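PDB 4FYE: SidF, inhibitor of growth family, member 3 from Legionella pneumophila subsp. pneumophila, which is a phosphoinositide phosphatase that probably removes the 3-phosphate from phosphatidylinositol 3,4,5-trisphosphate. Local coordinates for residues D70-A75 with K114-T119; A559-H564 with Y613-W618; K321-Y326 with V347-L352. The protein carries 1 engineered substitution. All coordinates share one frame; numbering follows the deposited sequence.

Contact 1: residues D70-A75 with K114-T119; sequences DVIQEA and KSISET
Ile116 meets Ile72 and Ala75 at the base of an antiparallel helical hairpin, where the first turn of helix 71-92 lies beside the last turns of helix 98-119. The contact is small and wholly apolar, and Ile116 serves it with both of its branches. Its CG1 stands anti to the carbonyl carbon (chi1 -87°), which leaves CG2 anti to the backbone N, and the fork opens over two partners one helical turn apart. CG2 lies 4.4 Å from CG1 of Ile72, while CD1 approaches CB of Ala75. A beta-branched residue suits this place because it covers two neighbours from one backbone position; alanine suits the facing turn because its single methyl leaves room for the longer chain opposite. Ala75 also touches Val148 of helix 136-163, so that helix shares the apolar layer. The backbones come nearest at Ile72 and Ile116, with their CA atoms 7.2 Å apart. Just ahead of helix 71-92, Asp70 takes the N-cap place, and its OD1 accepts a long, weak bond from Gln73 N at 3.5 Å. Glu74 turns elsewhere, its OE2 bonded to both Tyr34 OH and Ser715 OG. The closer of the two touches is between Ala75 CB and Ile116 CD1, 4.1 Å apart.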
# COMPACT_ATOMS: atom_id res chain seq x y z
N ASP A 70 -3.14 24.78 -1.91
CA ASP A 70 -2.86 26.19 -1.98
C ASP A 70 -1.62 26.40 -2.86
O ASP A 70 -0.54 25.93 -2.49
CB ASP A 70 -2.60 26.67 -0.55
CG ASP A 70 -2.24 28.19 -0.51
OD1 ASP A 70 -1.62 28.70 -1.47
OD2 ASP A 70 -2.58 28.86 0.49
N VAL A 71 -1.74 27.08 -4.01
CA VAL A 71 -0.57 27.08 -4.95
C VAL A 71 0.67 27.84 -4.48
O VAL A 71 1.81 27.46 -4.74
CB VAL A 71 -0.88 27.44 -6.41
CG1 VAL A 71 -1.80 26.41 -7.01
CG2 VAL A 71 -1.49 28.80 -6.54
N ILE A 72 0.46 28.89 -3.72
CA ILE A 72 1.61 29.49 -3.01
C ILE A 72 2.43 28.52 -2.14
O ILE A 72 3.65 28.45 -2.29
CB ILE A 72 1.21 30.71 -2.20
CG1 ILE A 72 0.59 31.70 -3.18
CG2 ILE A 72 2.47 31.36 -1.56
CD1 ILE A 72 0.01 32.92 -2.46
N GLN A 73 1.75 27.77 -1.28
CA GLN A 73 2.40 26.80 -0.44
C GLN A 73 3.10 25.73 -1.26
O GLN A 73 4.22 25.40 -0.94
CB GLN A 73 1.45 26.16 0.58
CG GLN A 73 0.80 27.17 1.50
CD GLN A 73 1.83 27.88 2.33
OE1 GLN A 73 2.65 27.22 3.00
NE2 GLN A 73 1.83 29.22 2.28
N GLU A 74 2.47 25.23 -2.31
CA GLU A 74 3.06 24.16 -3.10
C GLU A 74 4.28 24.70 -3.85
O GLU A 74 5.27 24.02 -4.01
CB GLU A 74 2.05 23.58 -4.11
CG GLU A 74 0.81 22.97 -3.45
CD GLU A 74 1.12 21.71 -2.61
OE1 GLU A 74 2.19 21.08 -2.75
OE2 GLU A 74 0.28 21.35 -1.78
N ALA A 75 4.15 25.91 -4.36
CA ALA A 75 5.28 26.62 -4.94
C ALA A 75 6.45 26.73 -3.97
O ALA A 75 7.58 26.44 -4.35
CB ALA A 75 4.87 27.97 -5.42
N LYS A 114 9.27 35.73 -3.66
CA LYS A 114 8.78 37.08 -3.61
C LYS A 114 7.89 37.38 -4.81
O LYS A 114 6.76 37.84 -4.65
CB LYS A 114 9.93 38.06 -3.50
CG LYS A 114 9.51 39.54 -3.52
CD LYS A 114 9.62 40.22 -2.14
CE LYS A 114 11.06 40.51 -1.76
NZ LYS A 114 11.42 41.94 -1.78
N SER A 115 8.38 37.10 -6.02
CA SER A 115 7.60 37.36 -7.23
C SER A 115 6.21 36.66 -7.21
O SER A 115 5.19 37.16 -7.72
CB SER A 115 8.38 36.86 -8.44
OG SER A 115 7.53 36.80 -9.56
N ILE A 116 6.19 35.47 -6.64
CA ILE A 116 4.98 34.70 -6.65
C ILE A 116 4.00 35.29 -5.66
O ILE A 116 2.81 35.38 -5.95
CB ILE A 116 5.28 33.24 -6.35
CG1 ILE A 116 5.64 32.55 -7.66
CG2 ILE A 116 4.10 32.57 -5.69
CD1 ILE A 116 6.41 31.25 -7.43
N SER A 117 4.54 35.69 -4.51
CA SER A 117 3.78 36.42 -3.51
C SER A 117 3.26 37.80 -3.99
O SER A 117 2.24 38.24 -3.50
CB SER A 117 4.57 36.55 -2.20
OG SER A 117 4.93 37.90 -1.97
N GLU A 118 3.93 38.46 -4.94
CA GLU A 118 3.43 39.72 -5.47
C GLU A 118 2.44 39.52 -6.61
O GLU A 118 1.72 40.45 -6.93
CB GLU A 118 4.54 40.65 -5.92
CG GLU A 118 5.52 41.08 -4.83
CD GLU A 118 6.89 41.57 -5.38
OE1 GLU A 118 7.08 41.68 -6.64
OE2 GLU A 118 7.80 41.85 -4.54
N THR A 119 2.37 38.33 -7.22
CA THR A 119 1.52 38.15 -8.44
C THR A 119 0.30 37.25 -8.25
O THR A 119 -0.66 37.30 -9.05
CB THR A 119 2.30 37.54 -9.63
OG1 THR A 119 3.34 38.44 -9.99
CG2 THR A 119 1.40 37.35 -10.87

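Contact 2: residues A559-H564 with Y613-W618; sequences AYYTEH and YYENTW
Tyr561 has its CG anti to the backbone N (chi1 172°), and Tyr614 has its CG anti to the carbonyl carbon (chi1 -66°); these different settings send the two rings past one another instead of head-on. Each ring lies next to the root of the other side chain. CD2 of Tyr561 sits 3.9 Å from CB of Tyr614, and in return CD2 of Tyr614 comes within 4.1 Å of CB of Tyr561. The ring planes are tilted by 32° and the centroids are 5.8 Å apart, so the aromatic pair is oblique, and the contact is carried by CD2 of each ring and the CB methylene of the other tyrosine. Tyrosine suits both places because a broad, flat side chain can fill the gap between two helices whose backbones stay well apart: the nearest CA atoms, those of Tyr561 and Tyr614, are separated by 7.7 Å. Glu615 adds a looser touch at the exposed border, where OE2 stands 4.3 Å from CE2 of Tyr561. Just beyond, the chain leaves the helix through a Schellman motif. Asn616 takes a positive phi, a conformation asparagine adopts more readily than most residues, and its N bonds back to O of Tyr613 at 3.0 Å. Tyr613 reaches helix 522-583 by another route, its OH bonded to Asp554 OD1. The whole contact joins the long helix 522-583 to the C-terminal end of helix 590-614, the next helix in the chain, which follows it after a short connection. Helix 438-458 also borders the contact, with Val445 against both Tyr613 and Tyr614.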
# COMPACT_ATOMS: atom_id res chain seq x y z
N ALA A 559 -21.88 -20.69 -12.62
CA ALA A 559 -23.25 -21.19 -12.75
C ALA A 559 -23.92 -21.38 -11.39
O ALA A 559 -25.14 -21.19 -11.27
CB ALA A 559 -23.27 -22.49 -13.54
N TYR A 560 -23.15 -21.76 -10.37
CA TYR A 560 -23.71 -21.97 -9.04
C TYR A 560 -24.14 -20.64 -8.44
O TYR A 560 -25.24 -20.52 -7.89
CB TYR A 560 -22.70 -22.61 -8.13
CG TYR A 560 -23.20 -22.85 -6.73
CD1 TYR A 560 -23.21 -21.83 -5.79
CD2 TYR A 560 -23.66 -24.14 -6.33
CE1 TYR A 560 -23.67 -22.04 -4.51
CE2 TYR A 560 -24.12 -24.36 -5.04
CZ TYR A 560 -24.12 -23.31 -4.12
OH TYR A 560 -24.54 -23.49 -2.82
N TYR A 561 -23.27 -19.64 -8.56
CA TYR A 561 -23.57 -18.34 -7.98
C TYR A 561 -24.80 -17.73 -8.62
O TYR A 561 -25.64 -17.14 -7.95
CB TYR A 561 -22.39 -17.38 -8.14
CG TYR A 561 -22.75 -15.98 -7.73
CD1 TYR A 561 -22.90 -15.65 -6.40
CD2 TYR A 561 -22.96 -14.99 -8.67
CE1 TYR A 561 -23.25 -14.38 -6.01
CE2 TYR A 561 -23.31 -13.71 -8.29
CZ TYR A 561 -23.45 -13.42 -6.96
OH TYR A 561 -23.79 -12.15 -6.57
N THR A 562 -24.91 -17.88 -9.93
CA THR A 562 -26.02 -17.29 -10.64
C THR A 562 -27.32 -17.89 -10.14
O THR A 562 -28.29 -17.18 -9.94
CB THR A 562 -25.92 -17.55 -12.15
OG1 THR A 562 -24.54 -17.57 -12.53
CG2 THR A 562 -26.63 -16.47 -12.91
N GLU A 563 -27.32 -19.20 -9.95
CA GLU A 563 -28.49 -19.89 -9.42
C GLU A 563 -28.85 -19.53 -7.98
O GLU A 563 -30.01 -19.34 -7.66
CB GLU A 563 -28.28 -21.40 -9.53
CG GLU A 563 -28.99 -22.04 -10.71
CD GLU A 563 -29.84 -23.22 -10.29
OE1 GLU A 563 -30.67 -23.05 -9.38
OE2 GLU A 563 -29.67 -24.31 -10.87
N HIS A 564 -27.85 -19.45 -7.12
CA HIS A 564 -28.10 -19.33 -5.70
C HIS A 564 -28.04 -17.95 -5.14
O HIS A 564 -28.28 -17.74 -3.94
CB HIS A 564 -27.15 -20.24 -4.94
CG HIS A 564 -27.09 -21.63 -5.50
ND1 HIS A 564 -27.91 -22.61 -5.08
CD2 HIS A 564 -26.29 -22.18 -6.49
CE1 HIS A 564 -27.64 -23.74 -5.76
NE2 HIS A 564 -26.65 -23.47 -6.62
N TYR A 613 -17.71 -9.95 -9.71
CA TYR A 613 -16.75 -10.71 -10.50
C TYR A 613 -17.53 -11.58 -11.48
O TYR A 613 -17.34 -11.48 -12.70
CB TYR A 613 -15.77 -11.53 -9.61
CG TYR A 613 -14.90 -12.47 -10.42
CD1 TYR A 613 -13.93 -11.98 -11.31
CD2 TYR A 613 -15.11 -13.86 -10.37
CE1 TYR A 613 -13.18 -12.83 -12.10
CE2 TYR A 613 -14.38 -14.75 -11.15
CZ TYR A 613 -13.41 -14.24 -12.00
OH TYR A 613 -12.70 -15.15 -12.75
N TYR A 614 -18.44 -12.40 -10.96
CA TYR A 614 -19.16 -13.33 -11.82
C TYR A 614 -20.10 -12.64 -12.82
O TYR A 614 -20.14 -13.06 -13.97
CB TYR A 614 -19.85 -14.43 -11.00
CG TYR A 614 -18.88 -15.36 -10.30
CD1 TYR A 614 -18.00 -16.14 -11.04
CD2 TYR A 614 -18.86 -15.50 -8.91
CE1 TYR A 614 -17.11 -17.01 -10.43
CE2 TYR A 614 -17.97 -16.38 -8.28
CZ TYR A 614 -17.10 -17.13 -9.05
OH TYR A 614 -16.15 -17.99 -8.50
N GLU A 615 -20.80 -11.58 -12.40
CA GLU A 615 -21.64 -10.70 -13.29
C GLU A 615 -20.80 -9.74 -14.15
O GLU A 615 -21.31 -9.04 -15.01
CB GLU A 615 -22.64 -9.89 -12.46
CG GLU A 615 -23.62 -10.77 -11.71
CD GLU A 615 -24.77 -10.02 -11.04
OE1 GLU A 615 -24.91 -8.79 -11.25
OE2 GLU A 615 -25.55 -10.68 -10.31
N ASN A 616 -19.49 -9.73 -13.90
CA ASN A 616 -18.58 -8.96 -14.71
C ASN A 616 -19.01 -7.50 -14.73
O ASN A 616 -18.96 -6.81 -15.75
CB ASN A 616 -18.50 -9.59 -16.12
CG ASN A 616 -17.41 -8.97 -16.99
OD1 ASN A 616 -17.62 -8.91 -18.20
ND2 ASN A 616 -16.28 -8.49 -16.40
N THR A 617 -19.38 -7.00 -13.55
CA THR A 617 -19.72 -5.58 -13.40
C THR A 617 -18.61 -4.71 -12.73
O THR A 617 -18.71 -3.47 -12.66
CB THR A 617 -21.04 -5.41 -12.65
OG1 THR A 617 -20.96 -6.11 -11.40
CG2 THR A 617 -22.19 -5.96 -13.51
N TRP A 618 -17.53 -5.35 -12.31
CA TRP A 618 -16.51 -4.70 -11.48
C TRP A 618 -15.92 -3.53 -12.24
O TRP A 618 -15.47 -2.56 -11.67
CB TRP A 618 -15.45 -5.71 -11.09
CG TRP A 618 -14.69 -6.20 -12.30
CD1 TRP A 618 -14.99 -7.30 -13.11
CD2 TRP A 618 -13.54 -5.56 -12.95
NE1 TRP A 618 -14.09 -7.41 -14.16
CE2 TRP A 618 -13.21 -6.38 -14.14
CE3 TRP A 618 -12.76 -4.46 -12.67
CZ2 TRP A 618 -12.16 -6.06 -14.99
CZ3 TRP A 618 -11.70 -4.14 -13.55
CH2 TRP A 618 -11.40 -4.94 -14.67

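Contact 3: residues K321-Y326 with V347-L352; sequences KIPEEY and VEHNPL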
# COMPACT_ATOMS: atom_id res chain seq x y z
N LYS A 321 3.80 -18.23 23.53
CA LYS A 321 4.33 -18.97 22.43
C LYS A 321 5.71 -19.54 22.72
O LYS A 321 6.26 -20.25 21.91
CB LYS A 321 4.33 -18.07 21.19
CG LYS A 321 3.44 -18.57 20.06
CD LYS A 321 1.97 -18.62 20.43
CE LYS A 321 1.35 -19.84 19.77
NZ LYS A 321 0.74 -19.38 18.49
N ILE A 322 6.29 -19.30 23.88
CA ILE A 322 7.57 -19.95 24.15
C ILE A 322 7.41 -21.16 25.11
O ILE A 322 6.93 -20.98 26.24
CB ILE A 322 8.54 -18.93 24.73
CG1 ILE A 322 8.69 -17.78 23.76
CG2 ILE A 322 9.89 -19.56 25.09
CD1 ILE A 322 9.32 -16.58 24.45
N PRO A 323 7.78 -22.39 24.69
CA PRO A 323 7.41 -23.52 25.59
C PRO A 323 7.93 -23.33 26.99
O PRO A 323 9.01 -22.78 27.16
CB PRO A 323 8.05 -24.71 24.93
CG PRO A 323 7.88 -24.36 23.44
CD PRO A 323 8.09 -22.86 23.32
N GLU A 324 7.20 -23.80 27.99
CA GLU A 324 7.57 -23.53 29.38
C GLU A 324 9.06 -23.72 29.70
O GLU A 324 9.67 -22.92 30.38
CB GLU A 324 6.74 -24.38 30.33
CG GLU A 324 6.43 -23.73 31.66
CD GLU A 324 5.92 -24.75 32.66
OE1 GLU A 324 6.16 -24.57 33.89
OE2 GLU A 324 5.32 -25.76 32.20
N GLU A 325 9.64 -24.76 29.14
CA GLU A 325 10.98 -25.23 29.53
C GLU A 325 12.09 -24.39 28.93
O GLU A 325 13.26 -24.66 29.15
CB GLU A 325 11.10 -26.65 29.04
CG GLU A 325 9.81 -26.93 28.26
CD GLU A 325 9.96 -27.60 26.93
OE1 GLU A 325 8.98 -27.57 26.22
OE2 GLU A 325 11.00 -28.18 26.55
N TYR A 326 11.73 -23.38 28.13
CA TYR A 326 12.72 -22.43 27.63
C TYR A 326 12.50 -21.03 28.16
O TYR A 326 13.25 -20.13 27.82
CB TYR A 326 12.73 -22.38 26.12
CG TYR A 326 12.98 -23.74 25.57
CD1 TYR A 326 14.18 -24.39 25.83
CD2 TYR A 326 12.00 -24.40 24.83
CE1 TYR A 326 14.41 -25.66 25.36
CE2 TYR A 326 12.22 -25.67 24.34
CZ TYR A 326 13.43 -26.30 24.62
OH TYR A 326 13.65 -27.56 24.14
N VAL A 347 11.25 -16.67 18.11
CA VAL A 347 11.64 -16.95 16.73
C VAL A 347 12.35 -18.29 16.66
O VAL A 347 12.16 -19.06 15.71
CB VAL A 347 12.58 -15.86 16.13
CG1 VAL A 347 13.16 -16.35 14.81
CG2 VAL A 347 11.85 -14.55 15.93
N GLU A 348 13.12 -18.59 17.70
CA GLU A 348 13.95 -19.77 17.76
C GLU A 348 13.05 -21.02 17.89
O GLU A 348 13.30 -22.03 17.26
CB GLU A 348 14.96 -19.57 18.90
CG GLU A 348 15.76 -20.78 19.39
CD GLU A 348 16.61 -20.45 20.66
OE1 GLU A 348 16.80 -21.35 21.52
OE2 GLU A 348 17.08 -19.28 20.80
N HIS A 349 11.94 -20.90 18.60
CA HIS A 349 11.06 -22.04 18.79
C HIS A 349 9.77 -22.08 17.99
O HIS A 349 8.99 -23.00 18.19
CB HIS A 349 10.73 -22.15 20.29
CG HIS A 349 11.97 -22.26 21.14
ND1 HIS A 349 12.53 -23.44 21.44
CD2 HIS A 349 12.77 -21.32 21.68
CE1 HIS A 349 13.62 -23.26 22.17
NE2 HIS A 349 13.78 -21.95 22.32
N ASN A 350 9.49 -21.11 17.11
CA ASN A 350 8.27 -21.21 16.33
C ASN A 350 8.51 -20.96 14.84
O ASN A 350 9.18 -19.99 14.47
CB ASN A 350 7.21 -20.20 16.88
CG ASN A 350 6.73 -20.55 18.32
OD1 ASN A 350 5.72 -21.19 18.49
ND2 ASN A 350 7.43 -20.11 19.30
N PRO A 351 8.01 -21.87 14.00
CA PRO A 351 8.06 -21.71 12.53
C PRO A 351 7.23 -20.53 12.14
O PRO A 351 6.18 -20.32 12.69
CB PRO A 351 7.40 -22.99 11.98
CG PRO A 351 7.39 -23.98 13.15
CD PRO A 351 7.84 -23.27 14.42
N LEU A 352 7.73 -19.71 11.25
CA LEU A 352 7.07 -18.46 10.97
C LEU A 352 6.48 -18.59 9.63
O LEU A 352 7.11 -19.18 8.73
CB LEU A 352 8.07 -17.34 10.90
CG LEU A 352 8.12 -16.44 12.13
CD1 LEU A 352 7.60 -17.09 13.39
CD2 LEU A 352 9.56 -16.00 12.32
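Tyr326 and His349 lie nearly flat against each other in an offset stack, their planes 22° apart and their centroids separated by 4.2 Å. The imidazole is displaced toward the rim of the phenol ring, and CE1 of His349 rests over one face of Tyr326, 3.3 Å from its CD2. In both residues CG is anti to the carbonyl carbon (chi1 near -57° in each), which extends each ring from its backbone toward the other segment. Two flat side chains suit such a surface site because their faces give broad contact. Pro323 meets the base of the same histidine, with its CD 4.1 Å from CB, and its rigid ring suits the turn that follows: O of Pro323 accepts from N of Tyr326, closing the short 3-10 segment that carries the tyrosine. Beside the stack, Asn350 crosses Lys321 at about a right angle. Its ND2 donates to O of Lys321 at 2.9 Å in a nearly straight bond (164°), approaching from above the carbonyl plane, although that oxygen lies close to the plane of the Asn350 amide. The same ND2 also bonds to Tyr346 O, so one side-chain amide ties the incoming loop to the last turn of helix 335-349. The arrangement belongs to a helix-loop-helix unit whose connecting loop, after helix 315-320, folds back on the C-terminal end of the second helix, just before the chain enters strand 353-360.

How the contacts relate
The three contacts are far apart at the periphery of one large mixed alpha-beta chain, each centred about 29 to 32 Å from the chain's centre. Contact 1 and contact 3 lie on opposite sides of that centre, about 59 Å apart between their centres. Contact 2 is about 53 Å from contact 1 and about 45 Å from contact 3, again between centres. Contacts 1 and 2 each join consecutive helices, whereas contact 3 sets a loop against a helix end. They follow in series along the chain, in the order 1, 3, 2. The catalytic CX5R loop expected of this phosphatase probably follows strand 641-645, outside all six segments.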